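Local coordinates for protein ricin B-related lectin (Polyporus squamosus, PDB 5MUA) that binds galactose through a beta-trefoil lectin domain, which is joined to a papain-like protease domain that holds calcium and the inhibitor E-64, at residues H76-G81 / T113-T118; G91-K96 / K109-G114; Y70-G75 / A83-R88. All coordinates share one frame; numbering follows the deposited sequence. Where two conformers were deposited one is given.

In the fold
All three contacts surround one galactose in the beta-trefoil lectin part, and each touches it. Interaction 3 is the hairpin of strands 70-73 and 82-87. It is the most regular of the three, with paired strands. It is partly buried, with one buried apolar face and one face turned to the sugar. Interaction 1 lies at the surface. It sets the loop of that same hairpin against the turn before strand 116-120, through methyl groups and one bridging water. Interaction 2 is partly buried and joins the short 3-10 turn at 93-95 to the turn after strand 107-110. Its chemistry is polar and charged. Interactions 1 and 2 share T113 and G114, and Q95 ties interaction 2 to D72 of interaction 3.

Interaction 1. Residues H76-G81 / T113-T118. With GAL (beta-D-galactopyranose), chain J.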
loop_
_atom_site.group_PDB
_atom_site.type_symbol
_atom_site.label_atom_id
_atom_site.label_comp_id
_atom_site.label_asym_id
_atom_site.label_seq_id
_atom_site.Cartn_x
_atom_site.Cartn_y
_atom_site.Cartn_z
ATOM N N HIS B 76 34.929 -24.154 -10.753
ATOM C CA HIS B 76 34.784 -24.472 -12.156
ATOM C C HIS B 76 35.200 -25.937 -12.451
ATOM O O HIS B 76 35.514 -26.241 -13.593
ATOM C CB HIS B 76 35.629 -23.539 -13.070
ATOM C CG HIS B 76 35.523 -22.090 -12.723
ATOM N ND1 HIS B 76 34.844 -21.201 -13.522
ATOM C CD2 HIS B 76 36.084 -21.369 -11.732
ATOM C CE1 HIS B 76 34.920 -20.000 -12.976
ATOM N NE2 HIS B 76 35.633 -20.092 -11.870
ATOM N N ALA B 77 35.244 -26.790 -11.427
ATOM C CA ALA B 77 35.859 -28.120 -11.595
ATOM C C ALA B 77 34.862 -29.145 -12.235
ATOM O O ALA B 77 33.659 -29.297 -11.840
ATOM C CB ALA B 77 36.381 -28.617 -10.254
ATOM N N ALA B 78 35.402 -29.853 -13.216
ATOM C CA ALA B 78 34.673 -30.884 -13.943
ATOM C C ALA B 78 34.741 -32.215 -13.201
ATOM O O ALA B 78 34.048 -33.179 -13.549
ATOM C CB ALA B 78 35.284 -31.046 -15.352
ATOM N N THR B 79 35.578 -32.267 -12.193
ATOM C CA THR B 79 35.788 -33.500 -11.463
ATOM C C THR B 79 34.517 -33.992 -10.819
ATOM O O THR B 79 33.693 -33.213 -10.323
ATOM C CB THR B 79 36.983 -33.421 -10.490
ATOM O OG1 THR B 79 37.456 -34.717 -10.110
ATOM C CG2 THR B 79 36.705 -32.600 -9.297
ATOM N N ASP B 80 34.341 -35.317 -10.851
ATOM C CA ASP B 80 33.166 -35.891 -10.207
ATOM C C ASP B 80 33.153 -35.579 -8.717
ATOM O O ASP B 80 34.165 -35.707 -8.009
ATOM C CB ASP B 80 33.154 -37.400 -10.419
ATOM C CG ASP B 80 32.873 -37.770 -11.816
ATOM O OD1 ASP B 80 32.300 -37.022 -12.603
ATOM O OD2 ASP B 80 33.275 -38.922 -12.173
ATOM N N GLY B 81 31.966 -35.188 -8.228
ATOM C CA GLY B 81 31.729 -34.945 -6.810
ATOM C C GLY B 81 32.059 -33.537 -6.353
ATOM O O GLY B 81 32.065 -33.302 -5.140
ATOM N N THR B 113 31.607 -27.084 -17.708
ATOM C CA THR B 113 32.198 -28.416 -17.626
ATOM C C THR B 113 31.536 -29.509 -18.380
ATOM O O THR B 113 32.166 -30.520 -18.622
ATOM C CB THR B 113 32.297 -28.855 -16.175
ATOM O OG1 THR B 113 30.985 -29.020 -15.651
ATOM C CG2 THR B 113 33.089 -27.888 -15.348
ATOM N N GLY B 114 30.283 -29.343 -18.803
ATOM C CA GLY B 114 29.513 -30.463 -19.287
ATOM C C GLY B 114 29.143 -31.462 -18.224
ATOM O O GLY B 114 28.607 -32.520 -18.579
ATOM N N THR B 115 29.451 -31.215 -16.938
ATOM C CA THR B 115 28.989 -32.124 -15.873
ATOM C C THR B 115 27.639 -31.700 -15.353
ATOM O O THR B 115 27.182 -30.559 -15.571
ATOM C CB THR B 115 29.994 -32.257 -14.729
ATOM O OG1 THR B 115 30.214 -30.997 -14.118
ATOM C CG2 THR B 115 31.355 -32.767 -15.253
ATOM N N PHE B 116 26.961 -32.632 -14.710
ATOM C CA PHE B 116 25.533 -32.480 -14.392
ATOM C C PHE B 116 25.290 -32.346 -12.914
ATOM O O PHE B 116 25.968 -32.970 -12.088
ATOM C CB PHE B 116 24.741 -33.684 -14.909
ATOM C CG PHE B 116 24.767 -33.815 -16.395
ATOM C CD1 PHE B 116 23.881 -33.155 -17.168
ATOM C CD2 PHE B 116 25.728 -34.610 -17.019
ATOM C CE1 PHE B 116 23.899 -33.262 -18.565
ATOM C CE2 PHE B 116 25.764 -34.711 -18.421
ATOM C CZ PHE B 116 24.826 -34.068 -19.183
ATOM N N VAL B 117 24.272 -31.564 -12.565
ATOM C CA VAL B 117 23.855 -31.506 -11.185
ATOM C C VAL B 117 23.302 -32.909 -10.795
ATOM O O VAL B 117 22.388 -33.434 -11.476
ATOM C CB VAL B 117 22.697 -30.475 -11.007
ATOM C CG1 VAL B 117 22.156 -30.472 -9.587
ATOM C CG2 VAL B 117 23.111 -29.092 -11.421
ATOM N N THR B 118 23.803 -33.439 -9.697
ATOM C CA THR B 118 23.634 -34.824 -9.326
ATOM C C THR B 118 23.313 -34.963 -7.880
ATOM O O THR B 118 23.912 -34.340 -7.075
ATOM C CB THR B 118 24.931 -35.595 -9.663
ATOM O OG1 THR B 118 25.297 -35.361 -11.051
ATOM C CG2 THR B 118 24.822 -37.071 -9.338
HETATM C C1 GAL J . 36.081 -19.920 -7.713
HETATM C C2 GAL J . 34.964 -19.670 -8.724
HETATM C C3 GAL J . 33.641 -19.268 -8.105
HETATM C C4 GAL J . 33.305 -20.251 -6.974
HETATM C C5 GAL J . 34.508 -20.405 -6.006
HETATM C C6 GAL J . 34.307 -21.461 -4.940
HETATM O O1 GAL J . 37.115 -20.518 -8.439
HETATM O O2 GAL J . 35.387 -18.612 -9.602
HETATM O O3 GAL J . 32.666 -19.228 -9.179
HETATM O O4 GAL J . 32.997 -21.515 -7.618
HETATM O O5 GAL J . 35.691 -20.807 -6.718
HETATM O O6 GAL J . 35.413 -21.416 -4.055
HETATM O O HOH W 1 31.812 -31.341 -11.753
#
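The galactose site of a ricin-type beta-trefoil lectin domain borders this surface contact. The loop between strands 70-73 and 82-87 lies here against the turn that leads into strand 116-120. H76 is the residue of this contact that reaches the sugar. Its NE2 is hydrogen-bonded to O2 of the galactose at 2.7 Å, in a bent bond (145°). The hydroxyl meets the imidazole at its edge, near the ring plane. CG of H76 stands anti to the carbonyl carbon (chi1 -46°), which carries the imidazole off toward the sugar and not onto 113-118. N94 and E112 touch the same side chain.

Next to H76 along the loop, the chain rests on two threonines. In both T113 and T115 the hydroxyl takes the crowded position between backbone N and carbonyl carbon. Their CG2 methyls therefore lie beside the backbone N, and both meet the loop. The T113 methyl packs against the H76-A78 backbone, with CG2 3.4 Å from H76 O. A78 sits next to it, its CB 3.8 Å from T113 CB. The T115 methyl comes up to the carbonyl of A78, with CG2 3.2 Å from A78 O. T113 and T115 also pack on L73 of the hairpin.

No direct hydrogen bond crosses between the segments. One water does the polar bridging. It donates to A77 O at 2.8 Å and to T79 O at 3.0 Å, so it ties two carbonyls of the bent loop together. Its third partner is T115 OG1, which donates to the water at 2.9 Å. The same OG1 accepts from T113 OG1 at 2.6 Å.

Interaction 2. Residues G91-K96 / K109-G114; sequences GGDNQK and KSKETG. With GAL (beta-D-galactopyranose), chain J.
N94 is the first-shell residue. Its ND2 donates to O3 of the galactose at 2.9 Å, and the bond is nearly straight at 175°. CG of N94 sits in the crowded position between backbone N and carbonyl carbon (chi1 70°). ND2 has a second acceptor in L73 O, so both the sugar and strand 70-73 hold the amide.

The next shell borders the backbone of N94, which is also hydrogen-bonded to the backbone of L73. N94 N donates to a water at 2.9 Å. That water in turn donates to E112 OE2 at 2.8 Å. E112 also lays its CB against the D93-N94 peptide. Its chain bends at chi2, which brings OE2 back to this water. E112 N adds only a weak bond to D93 O.

Further out, the two turns are clamped side by side. K111 N donates to K96 O at 2.9 Å, again almost straight. A water bridges the same K96 O to S110 OG. K111 then runs out fully extended and crosses D93 obliquely. Its NZ forms a salt bridge with D93 OD1 at 3.0 Å, met from above the carboxylate plane, 42° out of it. A second water links K111 NZ to D93 OD2. The ammonium's strongest partner is E56, which makes a second salt bridge. The positive charge may also ease the approach of two like charges, D93 OD2 and E112 OE2, which are 4.5 Å apart.

Q95 faces away from 109-114. Its NE2 donates to D72 OD2 and to R88 O, so it probably helps to orient the carboxylate that holds the galactose. Q95, K96 and W97 form the Q-x-W motif, typical of ricin-type beta-trefoil lectins.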
loop_
_atom_site.group_PDB
_atom_site.type_symbol
_atom_site.label_atom_id
_atom_site.label_comp_id
_atom_site.label_asym_id
_atom_site.label_seq_id
_atom_site.Cartn_x
_atom_site.Cartn_y
_atom_site.Cartn_z
ATOM N N GLY B 91 29.299 -13.797 -13.599
ATOM C CA GLY B 91 29.272 -13.891 -15.037
ATOM C C GLY B 91 30.029 -15.118 -15.583
ATOM O O GLY B 91 30.103 -15.282 -16.777
ATOM N N GLY B 92 30.566 -15.987 -14.728
ATOM C CA GLY B 92 31.362 -17.129 -15.197
ATOM C C GLY B 92 30.463 -18.222 -15.773
ATOM O O GLY B 92 29.271 -18.354 -15.434
ATOM N N ASP B 93 31.056 -19.073 -16.591
ATOM C CA ASP B 93 30.322 -20.139 -17.224
ATOM C C ASP B 93 29.957 -21.277 -16.225
ATOM O O ASP B 93 29.080 -22.133 -16.533
ATOM C CB ASP B 93 31.109 -20.676 -18.379
ATOM C CG ASP B 93 30.953 -19.811 -19.616
ATOM O OD1 ASP B 93 30.031 -18.975 -19.682
ATOM O OD2 ASP B 93 31.730 -20.044 -20.526
ATOM N N ASN B 94 30.624 -21.274 -15.076
ATOM C CA ASN B 94 30.283 -22.221 -13.983
ATOM C C ASN B 94 29.092 -21.738 -13.162
ATOM O O ASN B 94 28.763 -22.325 -12.138
ATOM C CB ASN B 94 31.468 -22.480 -13.052
ATOM C CG ASN B 94 31.830 -21.247 -12.192
ATOM O OD1 ASN B 94 31.809 -20.110 -12.687
ATOM N ND2 ASN B 94 32.143 -21.475 -10.930
ATOM N N GLN B 95 28.475 -20.636 -13.531
ATOM C CA GLN B 95 27.110 -20.251 -13.039
ATOM C C GLN B 95 26.034 -20.281 -14.126
ATOM O O GLN B 95 24.921 -19.763 -13.933
ATOM C CB GLN B 95 27.143 -18.843 -12.381
ATOM C CG GLN B 95 28.158 -18.809 -11.239
ATOM C CD GLN B 95 28.187 -17.499 -10.523
ATOM O OE1 GLN B 95 27.601 -16.488 -11.006
ATOM N NE2 GLN B 95 28.753 -17.512 -9.308
ATOM N N LYS B 96 26.369 -20.800 -15.307
ATOM C CA LYS B 96 25.437 -20.946 -16.374
ATOM C C LYS B 96 25.142 -22.417 -16.551
ATOM O O LYS B 96 26.065 -23.267 -16.476
ATOM C CB LYS B 96 26.013 -20.407 -17.674
ATOM C CG LYS B 96 26.150 -18.874 -17.656
ATOM C CD LYS B 96 26.754 -18.386 -18.982
ATOM C CE LYS B 96 26.565 -16.901 -19.226
ATOM N NZ LYS B 96 27.386 -16.095 -18.325
ATOM N N LYS B 109 22.968 -29.071 -16.747
ATOM C CA LYS B 109 24.358 -29.279 -17.093
ATOM C C LYS B 109 25.114 -27.980 -17.020
ATOM O O LYS B 109 24.635 -26.963 -17.545
ATOM C CB LYS B 109 24.445 -29.799 -18.516
ATOM C CG LYS B 109 25.885 -30.129 -18.976
ATOM C CD LYS B 109 25.867 -30.698 -20.346
ATOM C CE LYS B 109 25.538 -29.647 -21.323
ATOM N NZ LYS B 109 25.837 -30.034 -22.733
ATOM N N SER B 110 26.272 -28.025 -16.365
ATOM C CA SER B 110 27.175 -26.828 -16.287
ATOM C C SER B 110 27.718 -26.475 -17.672
ATOM O O SER B 110 28.262 -27.357 -18.382
ATOM C CB SER B 110 28.311 -27.084 -15.347
ATOM O OG SER B 110 29.306 -26.073 -15.526
ATOM N N LYS B 111 27.543 -25.224 -18.084
ATOM C CA LYS B 111 28.034 -24.792 -19.414
ATOM C C LYS B 111 29.545 -24.935 -19.398
ATOM O O LYS B 111 30.136 -25.281 -20.417
ATOM C CB LYS B 111 27.706 -23.316 -19.674
ATOM C CG LYS B 111 28.179 -22.844 -21.055
ATOM C CD LYS B 111 28.070 -21.374 -21.193
ATOM C CE LYS B 111 28.674 -20.805 -22.508
ATOM N NZ LYS B 111 28.636 -19.322 -22.275
ATOM N N GLU B 112 30.179 -24.679 -18.270
ATOM C CA GLU B 112 31.636 -24.724 -18.243
ATOM C C GLU B 112 32.166 -26.125 -18.448
ATOM O O GLU B 112 33.031 -26.329 -19.312
ATOM C CB GLU B 112 32.163 -24.176 -16.955
ATOM C CG GLU B 112 33.566 -24.421 -16.411
ATOM C CD GLU B 112 34.564 -23.499 -17.010
ATOM O OE1 GLU B 112 35.752 -23.807 -16.891
ATOM O OE2 GLU B 112 34.135 -22.460 -17.541
ATOM N N THR B 113 31.607 -27.084 -17.708
ATOM C CA THR B 113 32.198 -28.416 -17.626
ATOM C C THR B 113 31.536 -29.509 -18.380
ATOM O O THR B 113 32.166 -30.520 -18.622
ATOM C CB THR B 113 32.297 -28.855 -16.175
ATOM O OG1 THR B 113 30.985 -29.020 -15.651
ATOM C CG2 THR B 113 33.089 -27.888 -15.348
ATOM N N GLY B 114 30.283 -29.343 -18.803
ATOM C CA GLY B 114 29.513 -30.463 -19.287
ATOM C C GLY B 114 29.143 -31.462 -18.224
ATOM O O GLY B 114 28.607 -32.520 -18.579
HETATM C C1 GAL J . 36.081 -19.920 -7.713
HETATM C C2 GAL J . 34.964 -19.670 -8.724
HETATM C C3 GAL J . 33.641 -19.268 -8.105
HETATM C C4 GAL J . 33.305 -20.251 -6.974
HETATM C C5 GAL J . 34.508 -20.405 -6.006
HETATM C C6 GAL J . 34.307 -21.461 -4.940
HETATM O O1 GAL J . 37.115 -20.518 -8.439
HETATM O O2 GAL J . 35.387 -18.612 -9.602
HETATM O O3 GAL J . 32.666 -19.228 -9.179
HETATM O O4 GAL J . 32.997 -21.515 -7.618
HETATM O O5 GAL J . 35.691 -20.807 -6.718
HETATM O O6 GAL J . 35.413 -21.416 -4.055
HETATM O O HOH W 2 31.590 -18.246 -22.442
HETATM O O HOH W 3 33.402 -20.539 -15.592
HETATM O O HOH W 4 27.668 -24.104 -14.427
#

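Interaction 3. Residues Y70-G75 / A83-R88. With GAL (beta-D-galactopyranose), chain J.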
loop_
_atom_site.group_PDB
_atom_site.type_symbol
_atom_site.label_atom_id
_atom_site.label_comp_id
_atom_site.label_asym_id
_atom_site.label_seq_id
_atom_site.Cartn_x
_atom_site.Cartn_y
_atom_site.Cartn_z
ATOM N N TYR B 70 23.849 -17.336 -6.555
ATOM C CA TYR B 70 23.740 -18.098 -7.791
ATOM C C TYR B 70 24.262 -19.523 -7.608
ATOM O O TYR B 70 25.342 -19.739 -7.064
ATOM C CB TYR B 70 24.531 -17.400 -8.908
ATOM C CG TYR B 70 23.828 -16.122 -9.364
ATOM C CD1 TYR B 70 23.866 -14.953 -8.598
ATOM C CD2 TYR B 70 23.058 -16.103 -10.534
ATOM C CE1 TYR B 70 23.183 -13.823 -8.974
ATOM C CE2 TYR B 70 22.450 -14.945 -10.974
ATOM C CZ TYR B 70 22.497 -13.813 -10.178
ATOM O OH TYR B 70 21.799 -12.732 -10.560
ATOM N N MET B 71 23.523 -20.470 -8.145
ATOM C CA MET B 71 23.961 -21.900 -8.193
ATOM C C MET B 71 25.258 -21.940 -9.010
ATOM O O MET B 71 25.331 -21.421 -10.141
ATOM C CB MET B 71 22.938 -22.749 -8.826
ATOM C CG MET B 71 23.257 -24.231 -8.755
ATOM S SD MET B 71 21.942 -25.216 -9.627
ATOM C CE MET B 71 20.660 -25.411 -8.386
ATOM N N ASP B 72 26.293 -22.514 -8.414
ATOM C CA ASP B 72 27.653 -22.341 -8.917
ATOM C C ASP B 72 28.385 -23.697 -8.732
ATOM O O ASP B 72 28.268 -24.356 -7.688
ATOM C CB ASP B 72 28.273 -21.174 -8.101
ATOM C CG ASP B 72 29.830 -20.989 -8.290
ATOM O OD1 ASP B 72 30.604 -21.957 -8.014
ATOM O OD2 ASP B 72 30.214 -19.822 -8.543
ATOM N N LEU B 73 29.114 -24.108 -9.769
ATOM C CA LEU B 73 29.888 -25.347 -9.702
ATOM C C LEU B 73 31.289 -24.950 -9.150
ATOM O O LEU B 73 32.056 -24.219 -9.822
ATOM C CB LEU B 73 29.992 -25.988 -11.078
ATOM C CG LEU B 73 30.749 -27.312 -11.097
ATOM C CD1 LEU B 73 30.082 -28.408 -10.245
ATOM C CD2 LEU B 73 30.745 -27.795 -12.519
ATOM N N ALA B 74 31.551 -25.337 -7.913
ATOM C CA ALA B 74 32.680 -24.845 -7.131
ATOM C C ALA B 74 33.983 -24.977 -7.850
ATOM O O ALA B 74 34.348 -26.056 -8.386
ATOM C CB ALA B 74 32.763 -25.571 -5.751
ATOM N N GLY B 75 34.680 -23.870 -7.973
ATOM C CA GLY B 75 36.001 -23.886 -8.567
ATOM C C GLY B 75 36.058 -24.221 -10.063
ATOM O O GLY B 75 37.157 -24.475 -10.624
ATOM N N ALA B 83 31.447 -29.810 -5.406
ATOM C CA ALA B 83 30.301 -29.227 -4.678
ATOM C C ALA B 83 29.578 -28.268 -5.596
ATOM O O ALA B 83 30.218 -27.502 -6.354
ATOM C CB ALA B 83 30.775 -28.448 -3.452
ATOM N N ILE B 84 28.270 -28.243 -5.416
ATOM C CA ILE B 84 27.388 -27.248 -6.038
ATOM C C ILE B 84 27.030 -26.292 -4.874
ATOM O O ILE B 84 26.508 -26.739 -3.874
ATOM C CB ILE B 84 26.078 -27.837 -6.613
ATOM C CG1 ILE B 84 26.321 -28.928 -7.662
ATOM C CG2 ILE B 84 25.192 -26.713 -7.172
ATOM C CD1 ILE B 84 27.002 -28.461 -8.918
ATOM N N ILE B 85 27.299 -25.001 -5.041
ATOM C CA ILE B 85 27.194 -24.014 -3.978
ATOM C C ILE B 85 26.349 -22.846 -4.469
ATOM O O ILE B 85 26.030 -22.740 -5.668
ATOM C CB ILE B 85 28.611 -23.534 -3.557
ATOM C CG1 ILE B 85 29.345 -22.821 -4.702
ATOM C CG2 ILE B 85 29.434 -24.717 -3.038
ATOM C CD1 ILE B 85 30.722 -22.252 -4.389
ATOM N N GLY B 86 26.066 -21.921 -3.551
ATOM C CA GLY B 86 25.530 -20.628 -3.881
ATOM C C GLY B 86 26.636 -19.579 -3.783
ATOM O O GLY B 86 27.379 -19.575 -2.819
ATOM N N TYR B 87 26.837 -18.784 -4.819
ATOM C CA TYR B 87 27.962 -17.843 -4.851
ATOM C C TYR B 87 27.428 -16.503 -5.403
ATOM O O TYR B 87 26.441 -16.470 -6.146
ATOM C CB TYR B 87 29.047 -18.395 -5.742
ATOM C CG TYR B 87 30.438 -17.909 -5.469
ATOM C CD1 TYR B 87 31.182 -18.379 -4.367
ATOM C CD2 TYR B 87 31.043 -17.006 -6.307
ATOM C CE1 TYR B 87 32.452 -17.920 -4.100
ATOM C CE2 TYR B 87 32.321 -16.543 -6.036
ATOM C CZ TYR B 87 33.020 -17.046 -4.943
ATOM O OH TYR B 87 34.301 -16.621 -4.714
ATOM N N ARG B 88 28.134 -15.438 -5.096
ATOM C CA ARG B 88 27.854 -14.135 -5.693
ATOM C C ARG B 88 27.974 -14.219 -7.200
ATOM O O ARG B 88 28.758 -15.044 -7.733
ATOM C CB ARG B 88 28.809 -13.075 -5.149
ATOM C CG ARG B 88 30.242 -13.252 -5.626
ATOM C CD ARG B 88 31.249 -12.284 -4.961
ATOM N NE ARG B 88 32.583 -12.581 -5.462
ATOM C CZ ARG B 88 33.066 -12.268 -6.665
ATOM N NH1 ARG B 88 32.375 -11.550 -7.537
ATOM N NH2 ARG B 88 34.300 -12.653 -6.994
HETATM C C1 GAL J . 36.081 -19.920 -7.713
HETATM C C2 GAL J . 34.964 -19.670 -8.724
HETATM C C3 GAL J . 33.641 -19.268 -8.105
HETATM C C4 GAL J . 33.305 -20.251 -6.974
HETATM C C5 GAL J . 34.508 -20.405 -6.006
HETATM C C6 GAL J . 34.307 -21.461 -4.940
HETATM O O1 GAL J . 37.115 -20.518 -8.439
HETATM O O2 GAL J . 35.387 -18.612 -9.602
HETATM O O3 GAL J . 32.666 -19.228 -9.179
HETATM O O4 GAL J . 32.997 -21.515 -7.618
HETATM O O5 GAL J . 35.691 -20.807 -6.718
HETATM O O6 GAL J . 35.413 -21.416 -4.055
#
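O4 of the galactose is gripped twice in this beta-trefoil hairpin. It donates to D72 OD1 in a very short bond of 2.5 Å. It accepts from G75 N at 2.9 Å. The other carboxylate oxygen, D72 OD2, accepts a hydrogen bond from O3 at 2.6 Å. D72 thus binds the O3-O4 edge of the sugar with both oxygens, and bonds to both oxygens hold the carboxylate in its rotation. N94 and H76 complete the polar site.

The Y87 ring packs one face against the sugar, a CH-pi contact. It lies side by side with D72, their planes 45° apart. Galactose C4 sits 3.6 Å above the Y87 ring plane, over its centre. I85 CD1 closes in on C6 at 3.7 Å.

The strands run antiparallel. Y70 with Y87 and D72 with I85 are hydrogen-bonded pairs, each bonded both ways. D72 N, for example, donates to I85 O at 2.8 Å. M71 with G86 and L73 with I84 are the non-hydrogen-bonded pairs. Beyond them A74 N donates to A83 O, nearly along the C=O axis, just before the chain turns to present G75 N.

D72, I85 and Y87 share the sugar-binding face. The other face carries M71, L73 and I84. W97 touches L73 and I84 on that face. M71 CG meets I84 CG2 at 3.5 Å, and the tightest carbon contact is L73 CD1 to I84 CD1, at 3.4 Å.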